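PDB 2DT5: AT-rich DNA-binding protein from Thermus thermophilus, which probably represses transcription in response to the cellular NADH/NAD(+) redox state, binding DNA as a homodimer. Local coordinates for residues 77-89 and 103-117. The protein carries 1 engineered substitution. Residues are numbered along the deposited sequence; the frame is centred on the assembly and turned at random.
With NAD (nicotinamide-adenine-dinucleotide), chain L.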
ATOM      1  N   LEU B  77      16.828  -6.209  -5.716  1.00 32.50           N
ATOM      2  CA  LEU B  77      17.228  -5.441  -4.544  1.00 27.06           C
ATOM      3  C   LEU B  77      18.731  -5.465  -4.274  1.00 32.79           C
ATOM      4  O   LEU B  77      19.255  -4.634  -3.522  1.00 30.11           O
ATOM      5  CB  LEU B  77      16.449  -5.944  -3.334  1.00 30.64           C
ATOM      6  CG  LEU B  77      14.933  -5.729  -3.484  1.00 27.75           C
ATOM      7  CD1 LEU B  77      14.168  -6.500  -2.401  1.00 24.19           C
ATOM      8  CD2 LEU B  77      14.621  -4.242  -3.401  1.00 26.09           C
ATOM      9  N   ASN B  78      19.446  -6.404  -4.888  1.00 35.06           N
ATOM     10  CA  ASN B  78      20.887  -6.457  -4.673  1.00 34.17           C
ATOM     11  C   ASN B  78      21.559  -5.479  -5.626  1.00 35.89           C
ATOM     12  O   ASN B  78      22.766  -5.489  -5.805  1.00 43.41           O
ATOM     13  CB  ASN B  78      21.416  -7.878  -4.864  1.00 34.75           C
ATOM     14  CG  ASN B  78      21.066  -8.457  -6.218  1.00 38.63           C
ATOM     15  OD1 ASN B  78      20.086  -8.055  -6.841  1.00 31.89           O
ATOM     16  ND2 ASN B  78      21.855  -9.430  -6.669  1.00 40.01           N
ATOM     17  N   ARG B  79      20.748  -4.634  -6.242  1.00 35.49           N
ATOM     18  CA  ARG B  79      21.245  -3.614  -7.154  1.00 41.73           C
ATOM     19  C   ARG B  79      21.039  -2.273  -6.443  1.00 43.29           C
ATOM     20  O   ARG B  79      20.312  -2.213  -5.457  1.00 39.56           O
ATOM     21  CB  ARG B  79      20.429  -3.616  -8.448  1.00 45.98           C
ATOM     22  CG  ARG B  79      20.621  -4.836  -9.328  1.00 47.08           C
ATOM     23  CD  ARG B  79      19.514  -4.913 -10.346  1.00 49.95           C
ATOM     24  NE  ARG B  79      19.752  -5.930 -11.371  1.00 59.61           N
ATOM     25  CZ  ARG B  79      20.547  -5.759 -12.424  1.00 60.55           C
ATOM     26  NH1 ARG B  79      21.189  -4.610 -12.594  1.00 60.07           N
ATOM     27  NH2 ARG B  79      20.684  -6.725 -13.324  1.00 58.77           N
ATOM     28  N   LYS B  80      21.692  -1.214  -6.912  1.00 39.62           N
ATOM     29  CA  LYS B  80      21.485   0.098  -6.320  1.00 41.49           C
ATOM     30  C   LYS B  80      20.804   0.932  -7.399  1.00 41.10           C
ATOM     31  O   LYS B  80      21.443   1.321  -8.374  1.00 39.81           O
ATOM     32  CB  LYS B  80      22.808   0.746  -5.908  1.00 47.18           C
ATOM     33  CG  LYS B  80      22.622   2.115  -5.244  1.00 52.14           C
ATOM     34  CD  LYS B  80      23.950   2.825  -4.977  1.00 60.50           C
ATOM     35  CE  LYS B  80      24.793   2.104  -3.927  1.00 62.05           C
ATOM     36  NZ  LYS B  80      24.109   2.051  -2.601  1.00 64.94           N
ATOM     37  N   TRP B  81      19.504   1.177  -7.245  1.00 36.55           N
ATOM     38  CA  TRP B  81      18.759   1.958  -8.229  1.00 34.33           C
ATOM     39  C   TRP B  81      18.801   3.459  -7.962  1.00 36.52           C
ATOM     40  O   TRP B  81      18.746   3.898  -6.814  1.00 34.19           O
ATOM     41  CB  TRP B  81      17.292   1.536  -8.262  1.00 30.09           C
ATOM     42  CG  TRP B  81      17.052   0.112  -8.640  1.00 34.97           C
ATOM     43  CD1 TRP B  81      16.986  -0.967  -7.799  1.00 32.68           C
ATOM     44  CD2 TRP B  81      16.763  -0.385  -9.955  1.00 28.72           C
ATOM     45  NE1 TRP B  81      16.666  -2.108  -8.515  1.00 33.14           N
ATOM     46  CE2 TRP B  81      16.531  -1.777  -9.838  1.00 27.94           C
ATOM     47  CE3 TRP B  81      16.694   0.210 -11.225  1.00 30.84           C
ATOM     48  CZ2 TRP B  81      16.206  -2.577 -10.938  1.00 32.94           C
ATOM     49  CZ3 TRP B  81      16.373  -0.592 -12.325  1.00 35.90           C
ATOM     50  CH2 TRP B  81      16.141  -1.976 -12.168  1.00 31.52           C
ATOM     51  N   GLY B  82      18.885   4.245  -9.026  1.00 30.09           N
ATOM     52  CA  GLY B  82      18.898   5.690  -8.868  1.00 31.48           C
ATOM     53  C   GLY B  82      17.476   6.220  -8.984  1.00 34.30           C
ATOM     54  O   GLY B  82      16.777   5.919  -9.958  1.00 35.83           O
ATOM     55  N   LEU B  83      17.028   6.990  -7.996  1.00 33.97           N
ATOM     56  CA  LEU B  83      15.672   7.533  -8.040  1.00 31.80           C
ATOM     57  C   LEU B  83      15.655   9.057  -8.066  1.00 36.12           C
ATOM     58  O   LEU B  83      16.665   9.718  -7.819  1.00 32.48           O
ATOM     59  CB  LEU B  83      14.810   7.115  -6.814  1.00 35.29           C
ATOM     60  CG  LEU B  83      14.864   5.719  -6.188  1.00 38.50           C
ATOM     61  CD1 LEU B  83      13.760   5.594  -5.149  1.00 32.42           C
ATOM     62  CD2 LEU B  83      14.740   4.638  -7.237  1.00 39.38           C
ATOM     63  N   CYS B  84      14.517   9.618  -8.362  1.00 31.75           N
ATOM     64  CA  CYS B  84      14.340  11.051  -8.332  1.00 32.55           C
ATOM     65  C   CYS B  84      12.911  11.302  -7.913  1.00 30.15           C
ATOM     66  O   CYS B  84      12.044  10.431  -8.011  1.00 31.97           O
ATOM     67  CB  CYS B  84      14.626  11.677  -9.695  1.00 28.89           C
ATOM     68  SG  CYS B  84      13.376  11.309 -10.970  1.00 35.65           S
ATOM     69  N   ILE B  85      12.656  12.514  -7.451  1.00 32.12           N
ATOM     70  CA  ILE B  85      11.316  12.889  -7.068  1.00 27.20           C
ATOM     71  C   ILE B  85      10.965  14.038  -7.998  1.00 33.77           C
ATOM     72  O   ILE B  85      11.763  14.976  -8.169  1.00 32.39           O
ATOM     73  CB  ILE B  85      11.263  13.375  -5.606  1.00 25.20           C
ATOM     74  CG1 ILE B  85      11.617  12.221  -4.648  1.00 34.53           C
ATOM     75  CG2 ILE B  85       9.880  13.909  -5.312  1.00 23.74           C
ATOM     76  CD1 ILE B  85      11.844  12.642  -3.184  1.00 26.85           C
ATOM     77  N   VAL B  86       9.801  13.953  -8.630  1.00 30.83           N
ATOM     78  CA  VAL B  86       9.348  15.017  -9.508  1.00 27.82           C
ATOM     79  C   VAL B  86       8.111  15.620  -8.853  1.00 31.04           C
ATOM     80  O   VAL B  86       7.068  14.985  -8.777  1.00 25.07           O
ATOM     81  CB  VAL B  86       9.004  14.478 -10.915  1.00 33.92           C
ATOM     82  CG1 VAL B  86       8.293  15.573 -11.745  1.00 23.17           C
ATOM     83  CG2 VAL B  86      10.296  14.033 -11.621  1.00 31.39           C
ATOM     84  N   GLY B  87       8.237  16.852  -8.375  1.00 28.29           N
ATOM     85  CA  GLY B  87       7.128  17.493  -7.699  1.00 26.90           C
ATOM     86  C   GLY B  87       7.524  17.564  -6.234  1.00 29.46           C
ATOM     87  O   GLY B  87       7.127  16.729  -5.425  1.00 27.44           O
ATOM     88  N   MET B  88       8.344  18.556  -5.907  1.00 27.83           N
ATOM     89  CA  MET B  88       8.827  18.744  -4.555  1.00 28.07           C
ATOM     90  C   MET B  88       7.931  19.627  -3.696  1.00 28.24           C
ATOM     91  O   MET B  88       8.377  20.620  -3.126  1.00 25.91           O
ATOM     92  CB  MET B  88      10.239  19.306  -4.585  1.00 22.34           C
ATOM     93  CG  MET B  88      11.268  18.324  -5.158  1.00 24.92           C
ATOM     94  SD  MET B  88      11.446  16.906  -4.092  1.00 30.13           S
ATOM     95  CE  MET B  88      12.299  17.612  -2.721  1.00 20.70           C
ATOM     96  N   GLY B  89       6.663  19.244  -3.614  1.00 26.39           N
ATOM     97  CA  GLY B  89       5.723  19.958  -2.786  1.00 29.71           C
ATOM     98  C   GLY B  89       5.743  19.291  -1.422  1.00 29.31           C
ATOM     99  O   GLY B  89       6.782  18.798  -0.975  1.00 27.61           O
ATOM    100  N   GLU B 103      19.492   0.535   1.048  1.00 38.61           N
ATOM    101  CA  GLU B 103      20.596   0.554   0.096  1.00 44.57           C
ATOM    102  C   GLU B 103      20.194   0.337  -1.352  1.00 33.14           C
ATOM    103  O   GLU B 103      20.883   0.791  -2.253  1.00 35.83           O
ATOM    104  CB  GLU B 103      21.648  -0.495   0.472  1.00 45.13           C
ATOM    105  CG  GLU B 103      22.471  -0.123   1.683  1.00 65.93           C
ATOM    106  CD  GLU B 103      23.854  -0.758   1.671  1.00 74.57           C
ATOM    107  OE1 GLU B 103      24.573  -0.604   2.685  1.00 80.61           O
ATOM    108  OE2 GLU B 103      24.222  -1.400   0.654  1.00 74.35           O
ATOM    109  N   SER B 104      19.086  -0.351  -1.571  1.00 35.32           N
ATOM    110  CA  SER B 104      18.619  -0.642  -2.927  1.00 34.24           C
ATOM    111  C   SER B 104      18.154   0.561  -3.741  1.00 34.63           C
ATOM    112  O   SER B 104      18.246   0.555  -4.970  1.00 33.35           O
ATOM    113  CB  SER B 104      17.484  -1.649  -2.871  1.00 27.09           C
ATOM    114  OG  SER B 104      17.854  -2.785  -2.118  1.00 31.76           O
ATOM    115  N   PHE B 105      17.654   1.588  -3.059  1.00 32.83           N
ATOM    116  CA  PHE B 105      17.129   2.775  -3.736  1.00 30.65           C
ATOM    117  C   PHE B 105      17.804   4.039  -3.251  1.00 34.12           C
ATOM    118  O   PHE B 105      17.729   4.378  -2.074  1.00 32.09           O
ATOM    119  CB  PHE B 105      15.628   2.861  -3.490  1.00 26.10           C
ATOM    120  CG  PHE B 105      14.903   1.599  -3.824  1.00 28.88           C
ATOM    121  CD1 PHE B 105      14.416   0.778  -2.819  1.00 22.67           C
ATOM    122  CD2 PHE B 105      14.747   1.205  -5.148  1.00 27.57           C
ATOM    123  CE1 PHE B 105      13.786  -0.411  -3.116  1.00 24.24           C
ATOM    124  CE2 PHE B 105      14.109   0.004  -5.461  1.00 29.36           C
ATOM    125  CZ  PHE B 105      13.630  -0.805  -4.448  1.00 25.51           C
ATOM    126  N   GLU B 106      18.447   4.750  -4.167  1.00 29.28           N
ATOM    127  CA  GLU B 106      19.167   5.954  -3.799  1.00 34.73           C
ATOM    128  C   GLU B 106      18.657   7.151  -4.586  1.00 37.65           C
ATOM    129  O   GLU B 106      18.700   7.145  -5.814  1.00 32.58           O
ATOM    130  CB  GLU B 106      20.654   5.738  -4.085  1.00 37.14           C
ATOM    131  CG  GLU B 106      21.558   6.819  -3.571  1.00 42.47           C
ATOM    132  CD  GLU B 106      22.945   6.745  -4.191  1.00 46.31           C
ATOM    133  OE1 GLU B 106      23.878   7.368  -3.639  1.00 46.65           O
ATOM    134  OE2 GLU B 106      23.099   6.076  -5.239  1.00 44.93           O
ATOM    135  N   LEU B 107      18.182   8.171  -3.869  1.00 32.90           N
ATOM    136  CA  LEU B 107      17.649   9.392  -4.471  1.00 32.21           C
ATOM    137  C   LEU B 107      18.783  10.221  -5.075  1.00 38.89           C
ATOM    138  O   LEU B 107      19.743  10.566  -4.373  1.00 35.12           O
ATOM    139  CB  LEU B 107      16.923  10.211  -3.401  1.00 28.97           C
ATOM    140  CG  LEU B 107      15.604   9.626  -2.871  1.00 29.56           C
ATOM    141  CD1 LEU B 107      15.255  10.269  -1.548  1.00 29.75           C
ATOM    142  CD2 LEU B 107      14.491   9.857  -3.875  1.00 36.00           C
ATOM    143  N   ARG B 108      18.674  10.556  -6.362  1.00 28.77           N
ATOM    144  CA  ARG B 108      19.738  11.319  -7.016  1.00 33.44           C
ATOM    145  C   ARG B 108      19.270  12.556  -7.745  1.00 29.73           C
ATOM    146  O   ARG B 108      20.029  13.147  -8.508  1.00 37.57           O
ATOM    147  CB  ARG B 108      20.499  10.433  -8.009  1.00 32.22           C
ATOM    148  CG  ARG B 108      21.169   9.232  -7.368  1.00 34.04           C
ATOM    149  CD  ARG B 108      21.723   8.250  -8.412  1.00 31.37           C
ATOM    150  NE  ARG B 108      22.184   7.026  -7.761  1.00 38.27           N
ATOM    151  CZ  ARG B 108      22.526   5.904  -8.390  1.00 42.48           C
ATOM    152  NH1 ARG B 108      22.473   5.822  -9.714  1.00 36.88           N
ATOM    153  NH2 ARG B 108      22.906   4.852  -7.684  1.00 41.55           N
ATOM    154  N   GLY B 109      18.023  12.947  -7.524  1.00 30.49           N
ATOM    155  CA  GLY B 109      17.500  14.122  -8.197  1.00 29.64           C
ATOM    156  C   GLY B 109      16.170  14.555  -7.628  1.00 28.67           C
ATOM    157  O   GLY B 109      15.361  13.728  -7.224  1.00 31.18           O
ATOM    158  N   PHE B 110      15.960  15.862  -7.590  1.00 28.81           N
ATOM    159  CA  PHE B 110      14.744  16.450  -7.051  1.00 31.76           C
ATOM    160  C   PHE B 110      14.332  17.566  -8.004  1.00 31.73           C
ATOM    161  O   PHE B 110      15.100  18.486  -8.254  1.00 38.70           O
ATOM    162  CB  PHE B 110      15.032  16.970  -5.639  1.00 27.59           C
ATOM    163  CG  PHE B 110      15.769  15.974  -4.776  1.00 25.44           C
ATOM    164  CD1 PHE B 110      17.156  15.968  -4.738  1.00 27.55           C
ATOM    165  CD2 PHE B 110      15.072  15.014  -4.031  1.00 21.22           C
ATOM    166  CE1 PHE B 110      17.847  15.030  -3.974  1.00 32.14           C
ATOM    167  CE2 PHE B 110      15.753  14.062  -3.262  1.00 25.54           C
ATOM    168  CZ  PHE B 110      17.144  14.069  -3.232  1.00 32.83           C
ATOM    169  N   PHE B 111      13.119  17.476  -8.546  1.00 34.00           N
ATOM    170  CA  PHE B 111      12.661  18.446  -9.527  1.00 30.67           C
ATOM    171  C   PHE B 111      11.284  19.041  -9.274  1.00 35.14           C
ATOM    172  O   PHE B 111      10.387  18.390  -8.730  1.00 32.27           O
ATOM    173  CB  PHE B 111      12.666  17.801 -10.925  1.00 32.50           C
ATOM    174  CG  PHE B 111      13.924  17.029 -11.243  1.00 35.56           C
ATOM    175  CD1 PHE B 111      14.049  15.686 -10.881  1.00 35.01           C
ATOM    176  CD2 PHE B 111      14.986  17.643 -11.914  1.00 39.44           C
ATOM    177  CE1 PHE B 111      15.217  14.967 -11.186  1.00 36.61           C
ATOM    178  CE2 PHE B 111      16.157  16.933 -12.223  1.00 36.33           C
ATOM    179  CZ  PHE B 111      16.272  15.596 -11.862  1.00 39.26           C
ATOM    180  N   ASP B 112      11.127  20.291  -9.697  1.00 37.90           N
ATOM    181  CA  ASP B 112       9.871  21.017  -9.555  1.00 37.13           C
ATOM    182  C   ASP B 112       9.897  22.083 -10.655  1.00 39.04           C
ATOM    183  O   ASP B 112      10.873  22.170 -11.396  1.00 34.60           O
ATOM    184  CB  ASP B 112       9.814  21.650  -8.165  1.00 31.19           C
ATOM    185  CG  ASP B 112       8.399  21.929  -7.710  1.00 39.20           C
ATOM    186  OD1 ASP B 112       7.808  22.925  -8.185  1.00 38.18           O
ATOM    187  OD2 ASP B 112       7.870  21.150  -6.881  1.00 34.29           O
ATOM    188  N   VAL B 113       8.836  22.874 -10.778  1.00 36.95           N
ATOM    189  CA  VAL B 113       8.791  23.932 -11.785  1.00 39.07           C
ATOM    190  C   VAL B 113       8.641  25.285 -11.112  1.00 45.20           C
ATOM    191  O   VAL B 113       8.730  26.320 -11.756  1.00 50.66           O
ATOM    192  CB  VAL B 113       7.605  23.758 -12.746  1.00 36.72           C
ATOM    193  CG1 VAL B 113       7.767  22.468 -13.539  1.00 47.62           C
ATOM    194  CG2 VAL B 113       6.306  23.739 -11.971  1.00 34.66           C
ATOM    195  N   ASP B 114       8.405  25.267  -9.809  1.00 44.31           N
ATOM    196  CA  ASP B 114       8.217  26.483  -9.039  1.00 44.27           C
ATOM    197  C   ASP B 114       9.564  27.162  -8.792  1.00 49.48           C
ATOM    198  O   ASP B 114      10.463  26.587  -8.174  1.00 49.30           O
ATOM    199  CB  ASP B 114       7.550  26.130  -7.711  1.00 42.45           C
ATOM    200  CG  ASP B 114       7.146  27.349  -6.912  1.00 48.16           C
ATOM    201  OD1 ASP B 114       7.678  28.455  -7.174  1.00 46.03           O
ATOM    202  OD2 ASP B 114       6.302  27.192  -6.008  1.00 40.49           O
ATOM    203  N   PRO B 115       9.727  28.401  -9.272  1.00 49.46           N
ATOM    204  CA  PRO B 115      11.004  29.094  -9.065  1.00 48.22           C
ATOM    205  C   PRO B 115      11.376  29.272  -7.585  1.00 43.84           C
ATOM    206  O   PRO B 115      12.545  29.424  -7.246  1.00 45.27           O
ATOM    207  CB  PRO B 115      10.790  30.429  -9.779  1.00 47.17           C
ATOM    208  CG  PRO B 115       9.780  30.086 -10.845  1.00 51.23           C
ATOM    209  CD  PRO B 115       8.814  29.207 -10.099  1.00 49.58           C
ATOM    210  N   GLU B 116      10.385  29.261  -6.704  1.00 45.11           N
ATOM    211  CA  GLU B 116      10.651  29.410  -5.280  1.00 43.13           C
ATOM    212  C   GLU B 116      11.196  28.117  -4.674  1.00 41.82           C
ATOM    213  O   GLU B 116      11.779  28.134  -3.592  1.00 41.76           O
ATOM    214  CB  GLU B 116       9.382  29.826  -4.554  1.00 46.49           C
ATOM    215  CG  GLU B 116       8.809  31.120  -5.061  1.00 59.93           C
ATOM    216  CD  GLU B 116       7.424  31.375  -4.518  1.00 72.37           C
ATOM    217  OE1 GLU B 116       7.305  31.682  -3.313  1.00 78.24           O
ATOM    218  OE2 GLU B 116       6.450  31.254  -5.295  1.00 79.09           O
ATOM    219  N   LYS B 117      11.009  27.001  -5.373  1.00 37.43           N
ATOM    220  CA  LYS B 117      11.497  25.700  -4.905  1.00 36.09           C
ATOM    221  C   LYS B 117      12.848  25.413  -5.543  1.00 37.80           C
ATOM    222  O   LYS B 117      13.788  24.959  -4.876  1.00 36.95           O
ATOM    223  CB  LYS B 117      10.542  24.585  -5.317  1.00 34.34           C
ATOM    224  CG  LYS B 117       9.127  24.717  -4.807  1.00 41.06           C
ATOM    225  CD  LYS B 117       8.968  24.014  -3.496  1.00 40.53           C
ATOM    226  CE  LYS B 117       7.522  23.967  -3.050  1.00 41.72           C
ATOM    227  NZ  LYS B 117       7.468  23.286  -1.712  1.00 53.91           N
TER
HETATM  228  PA  NAD L 302       1.563  20.191  -3.557  1.00 32.75           P
HETATM  229  O1A NAD L 302       1.993  20.515  -2.163  1.00 31.61           O
HETATM  230  O2A NAD L 302       0.622  21.111  -4.273  1.00 36.83           O
HETATM  231  O5B NAD L 302       2.888  20.010  -4.359  1.00 26.24           O
HETATM  232  C5B NAD L 302       2.916  19.702  -5.775  1.00 29.88           C
HETATM  233  C4B NAD L 302       4.257  20.173  -6.279  1.00 29.10           C
HETATM  234  O4B NAD L 302       4.248  19.811  -7.700  1.00 34.36           O
HETATM  235  C3B NAD L 302       4.499  21.733  -6.296  1.00 34.27           C
HETATM  236  O3B NAD L 302       5.737  22.037  -5.581  1.00 26.39           O
HETATM  237  C2B NAD L 302       4.576  22.117  -7.772  1.00 33.57           C
HETATM  238  O2B NAD L 302       5.359  23.200  -8.108  1.00 34.61           O
HETATM  239  C1B NAD L 302       5.027  20.781  -8.355  1.00 35.22           C
HETATM  240  N9A NAD L 302       4.726  20.625  -9.753  1.00 35.39           N
HETATM  241  C8A NAD L 302       3.603  20.914 -10.541  1.00 30.48           C
HETATM  242  N7A NAD L 302       3.765  20.588 -11.811  1.00 31.22           N
HETATM  243  C5A NAD L 302       5.003  20.070 -11.939  1.00 35.11           C
HETATM  244  C6A NAD L 302       5.758  19.532 -13.080  1.00 44.14           C
HETATM  245  N6A NAD L 302       5.261  19.480 -14.297  1.00 44.72           N
HETATM  246  N1A NAD L 302       7.044  19.080 -12.773  1.00 40.14           N
HETATM  247  C2A NAD L 302       7.615  19.105 -11.550  1.00 38.09           C
HETATM  248  N3A NAD L 302       6.935  19.610 -10.433  1.00 36.20           N
HETATM  249  C4A NAD L 302       5.636  20.085 -10.673  1.00 32.86           C
HETATM  250  O3  NAD L 302       0.891  18.736  -3.573  1.00 31.69           O
HETATM  251  PN  NAD L 302       0.955  17.490  -2.495  1.00 29.21           P
HETATM  252  O1N NAD L 302      -0.056  17.709  -1.443  1.00 29.94           O
HETATM  253  O2N NAD L 302       2.392  17.350  -2.116  1.00 27.42           O
HETATM  254  O5D NAD L 302       0.435  16.282  -3.434  1.00 30.93           O
HETATM  255  C5D NAD L 302       1.238  15.832  -4.566  1.00 25.21           C
HETATM  256  C4D NAD L 302       0.538  14.721  -5.252  1.00 29.45           C
HETATM  257  O4D NAD L 302       0.375  13.576  -4.285  1.00 28.36           O
HETATM  258  C3D NAD L 302      -0.944  15.051  -5.715  1.00 27.44           C
HETATM  259  O3D NAD L 302      -1.217  14.428  -6.989  1.00 34.58           O
HETATM  260  C2D NAD L 302      -1.774  14.408  -4.619  1.00 24.07           C
HETATM  261  O2D NAD L 302      -3.106  14.199  -4.948  1.00 30.78           O
HETATM  262  C1D NAD L 302      -0.955  13.090  -4.373  1.00 29.64           C
HETATM  263  N1N NAD L 302      -1.428  12.395  -3.147  1.00 31.73           N
HETATM  264  C2N NAD L 302      -1.319  10.977  -3.184  1.00 32.70           C
HETATM  265  C3N NAD L 302      -1.360  10.223  -2.097  1.00 28.93           C
HETATM  266  C7N NAD L 302      -1.285   8.731  -2.220  1.00 32.65           C
HETATM  267  O7N NAD L 302      -1.575   8.046  -1.215  1.00 29.94           O
HETATM  268  N7N NAD L 302      -0.960   8.192  -3.409  1.00 27.50           N
HETATM  269  C4N NAD L 302      -1.503  10.845  -0.711  1.00 31.92           C
HETATM  270  C5N NAD L 302      -0.834  12.207  -0.722  1.00 33.45           C
HETATM  271  C6N NAD L 302      -1.134  13.017  -1.843  1.00 29.77           C
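Trp81 N bonds to Ser104 O and, at the other end, Gly87 N bonds to Phe111 O. These pair strands 81-86 and 105-112 in parallel as the first beta-alpha-beta unit of the NAD-binding Rossmann fold, with helix 90-96 in the crossover. In between, Arg108 N donates to Leu83 O but Ile85 N to Gly109 O, so the pairing skips a residue. Before the two strands, Ser104 OG donates to Leu77 O at 2.7 Å, on an in-plane lone pair.

Apolar side chains fill the face that carries Trp81, Leu83 and Ile85. The Trp81 five-membered ring and the Phe105 ring lie nearly parallel, planes at 21°, but barely overlap. Leu83 CD1 touches Phe105 CB. Leu107 turns its CD2 branch to Ile85 CG1 at 3.8 Å. Met88 brings SD to the edge of the Phe110 ring, a Met-aromatic contact. Residues of the second subunit, Leu193 and Ser197, pack on Phe105 and Trp81. On the other face, Cys84 CB meets the Phe111 ring at its edge.

Arg108 and Glu106 form a salt bridge. The extended Arg108 chain lays one guanidinium face over Gly82 CA, while NE and NH2 both grip Glu106 OE2 side-on. NH1 is held by Arg140 O.

The C-terminal ends and the turns after them supply part of the adenosine site. Asp112, with CG anti to the backbone N (chi1 -157°), presents its carboxylate to the ribose: OD1 lies very close to NAD O2B (2.5 Å, doubtfully short), and OD2 accepts from NAD O3B at 2.7 Å. A weak, bent bond from Met88 N also reaches OD2. Val113 N and Asp114 N both donate to OD1, the latter closing an Asx turn. Lys117 NZ donates to Met88 O at 3.2 Å, on a lone pair in the carbonyl plane.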